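Local coordinates for protein orotidine 5'-phosphate decarboxylase (Pyrococcus horikoshii, PDB 2CZD) that probably catalyses the decarboxylation of orotidine 5'-monophosphate to uridine 5'-monophosphate, the last step of de novo UMP synthesis, and works as a homodimer, at residues D57-D62 with I83-V88. Numbering follows the deposited sequence.
Sequences DLKLAD and IVHTFV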
loop_
_atom_site.group_PDB
_atom_site.type_symbol
_atom_site.label_atom_id
_atom_site.label_comp_id
_atom_site.label_asym_id
_atom_site.label_seq_id
_atom_site.Cartn_x
_atom_site.Cartn_y
_atom_site.Cartn_z
ATOM N N ASP B 57 -1.092 -3.387 9.324
ATOM C CA ASP B 57 -2.147 -2.728 8.555
ATOM C C ASP B 57 -1.477 -2.036 7.379
ATOM O O ASP B 57 -1.291 -0.813 7.370
ATOM C CB ASP B 57 -2.877 -1.709 9.448
ATOM C CG ASP B 57 -4.115 -1.138 8.789
ATOM O OD1 ASP B 57 -4.308 -1.378 7.583
ATOM O OD2 ASP B 57 -4.892 -0.431 9.467
ATOM N N LEU B 58 -1.098 -2.844 6.397
ATOM C CA LEU B 58 -0.422 -2.300 5.213
ATOM C C LEU B 58 -1.351 -2.026 4.035
ATOM O O LEU B 58 -1.028 -1.193 3.186
ATOM C CB LEU B 58 0.673 -3.258 4.755
ATOM C CG LEU B 58 1.596 -3.769 5.862
ATOM C CD1 LEU B 58 2.684 -4.650 5.231
ATOM C CD2 LEU B 58 2.213 -2.598 6.610
ATOM N N LYS B 59 -2.502 -2.703 4.002
ATOM C CA LYS B 59 -3.467 -2.589 2.893
ATOM C C LYS B 59 -2.708 -2.781 1.588
ATOM O O LYS B 59 -2.772 -1.958 0.662
ATOM C CB LYS B 59 -4.204 -1.249 2.920
ATOM C CG LYS B 59 -5.092 -1.103 4.154
ATOM C CD LYS B 59 -6.061 0.079 4.044
ATOM C CE LYS B 59 -6.915 0.273 5.312
ATOM N NZ LYS B 59 -6.086 0.637 6.513
ATOM N N LEU B 60 -1.987 -3.900 1.525
ATOM C CA LEU B 60 -1.175 -4.196 0.341
ATOM C C LEU B 60 -2.041 -4.221 -0.911
ATOM O O LEU B 60 -3.134 -4.815 -0.929
ATOM C CB LEU B 60 -0.420 -5.517 0.490
ATOM C CG LEU B 60 0.669 -5.536 1.582
ATOM C CD1 LEU B 60 1.372 -6.909 1.532
ATOM C CD2 LEU B 60 1.658 -4.370 1.414
ATOM N N ALA B 61 -1.523 -3.578 -1.954
ATOM C CA ALA B 61 -2.249 -3.429 -3.214
ATOM C C ALA B 61 -1.274 -3.435 -4.395
ATOM O O ALA B 61 -1.443 -2.713 -5.384
ATOM C CB ALA B 61 -3.022 -2.106 -3.175
ATOM N N ASP B 62 -0.229 -4.233 -4.286
ATOM C CA ASP B 62 0.736 -4.287 -5.372
ATOM C C ASP B 62 0.582 -5.563 -6.210
ATOM O O ASP B 62 -0.353 -6.373 -6.005
ATOM C CB ASP B 62 2.158 -4.204 -4.793
ATOM C CG ASP B 62 3.078 -3.339 -5.642
ATOM O OD1 ASP B 62 3.230 -3.633 -6.841
ATOM O OD2 ASP B 62 3.652 -2.366 -5.116
ATOM N N ILE B 83 -2.868 -6.992 6.614
ATOM C CA ILE B 83 -4.098 -6.517 5.967
ATOM C C ILE B 83 -3.801 -6.266 4.484
ATOM O O ILE B 83 -2.855 -5.550 4.132
ATOM C CB ILE B 83 -4.621 -5.237 6.645
ATOM C CG1 ILE B 83 -5.038 -5.595 8.071
ATOM C CG2 ILE B 83 -5.830 -4.644 5.868
ATOM C CD1 ILE B 83 -5.544 -4.407 8.929
ATOM N N VAL B 84 -4.626 -6.854 3.620
ATOM C CA VAL B 84 -4.441 -6.746 2.180
ATOM C C VAL B 84 -5.733 -6.336 1.501
ATOM O O VAL B 84 -6.832 -6.666 1.972
ATOM C CB VAL B 84 -3.993 -8.108 1.587
ATOM C CG1 VAL B 84 -2.706 -8.559 2.231
ATOM C CG2 VAL B 84 -5.099 -9.145 1.798
ATOM N N HIS B 85 -5.617 -5.584 0.413
ATOM C CA HIS B 85 -6.811 -5.194 -0.346
ATOM C C HIS B 85 -7.277 -6.378 -1.185
ATOM O O HIS B 85 -6.498 -7.282 -1.499
ATOM C CB HIS B 85 -6.499 -4.052 -1.320
ATOM C CG HIS B 85 -6.772 -2.689 -0.766
ATOM N ND1 HIS B 85 -8.048 -2.225 -0.525
ATOM C CD2 HIS B 85 -5.929 -1.680 -0.423
ATOM C CE1 HIS B 85 -7.982 -0.990 -0.058
ATOM N NE2 HIS B 85 -6.705 -0.635 0.015
ATOM N N THR B 86 -8.560 -6.342 -1.529
ATOM C CA THR B 86 -9.192 -7.348 -2.376
ATOM C C THR B 86 -9.191 -6.867 -3.834
ATOM O O THR B 86 -9.118 -7.680 -4.756
ATOM C CB THR B 86 -10.672 -7.555 -1.968
ATOM O OG1 THR B 86 -10.720 -7.923 -0.587
ATOM C CG2 THR B 86 -11.322 -8.675 -2.762
ATOM N N PHE B 87 -9.265 -5.542 -4.019
ATOM C CA PHE B 87 -9.399 -4.888 -5.342
ATOM C C PHE B 87 -8.383 -5.274 -6.408
ATOM O O PHE B 87 -8.725 -5.361 -7.582
ATOM C CB PHE B 87 -9.349 -3.346 -5.140
ATOM C CG PHE B 87 -10.310 -2.536 -5.990
ATOM C CD1 PHE B 87 -10.236 -2.544 -7.375
ATOM C CD2 PHE B 87 -11.256 -1.709 -5.383
ATOM C CE1 PHE B 87 -11.106 -1.734 -8.153
ATOM C CE2 PHE B 87 -12.130 -0.894 -6.172
ATOM C CZ PHE B 87 -12.040 -0.926 -7.539
ATOM N N VAL B 88 -7.144 -5.522 -5.997
ATOM C CA VAL B 88 -6.076 -5.810 -6.931
ATOM C C VAL B 88 -6.101 -7.220 -7.504
ATOM O O VAL B 88 -5.393 -7.513 -8.456
ATOM C CB VAL B 88 -4.713 -5.442 -6.260
ATOM C CG1 VAL B 88 -3.532 -5.676 -7.191
ATOM C CG2 VAL B 88 -4.746 -3.949 -5.897
#
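L60 and V84 pair in parallel where strands 57-60 and 83-85 run together at 23°, their axes 4.0 Å apart at closest approach. L60 N donates to I83 O at 3.2 Å, and H85 N returns a straighter bond to L60 O (2.9 Å, 165°). I83 points at strand 57-60 and packs against its charged pair: its CD1 reaches D57 OD1 at 3.5 Å, while CG2 packs beside K59 CG. With CG anti to its backbone N (chi1 -171°), D57 offers OD1 on its syn side to K59 NZ, a 2.9 Å salt bridge, and OD2 to K29. An alanine in place of D57 would probably leave both lysines without this shared carboxylate, and K59 held by D62 of the second subunit alone among its acidic partners. The H85 ring sets CD2 edge-on to K59 O, 3.3 Å away, and its NE2 is hydrogen-bonded to A61 O of the second subunit. Farther along, A61 CB rests on V88 CG2 at 3.7 Å. D62 OD1 forms a salt bridge with K59 NZ of the second subunit. In this TIM-barrel beta-alpha-beta unit, crossing through helix 64-76, strand 53-60 carries the proton-donor K59 at its C-terminal end, beside strand 81-85, in an active site completed across the dimer interface.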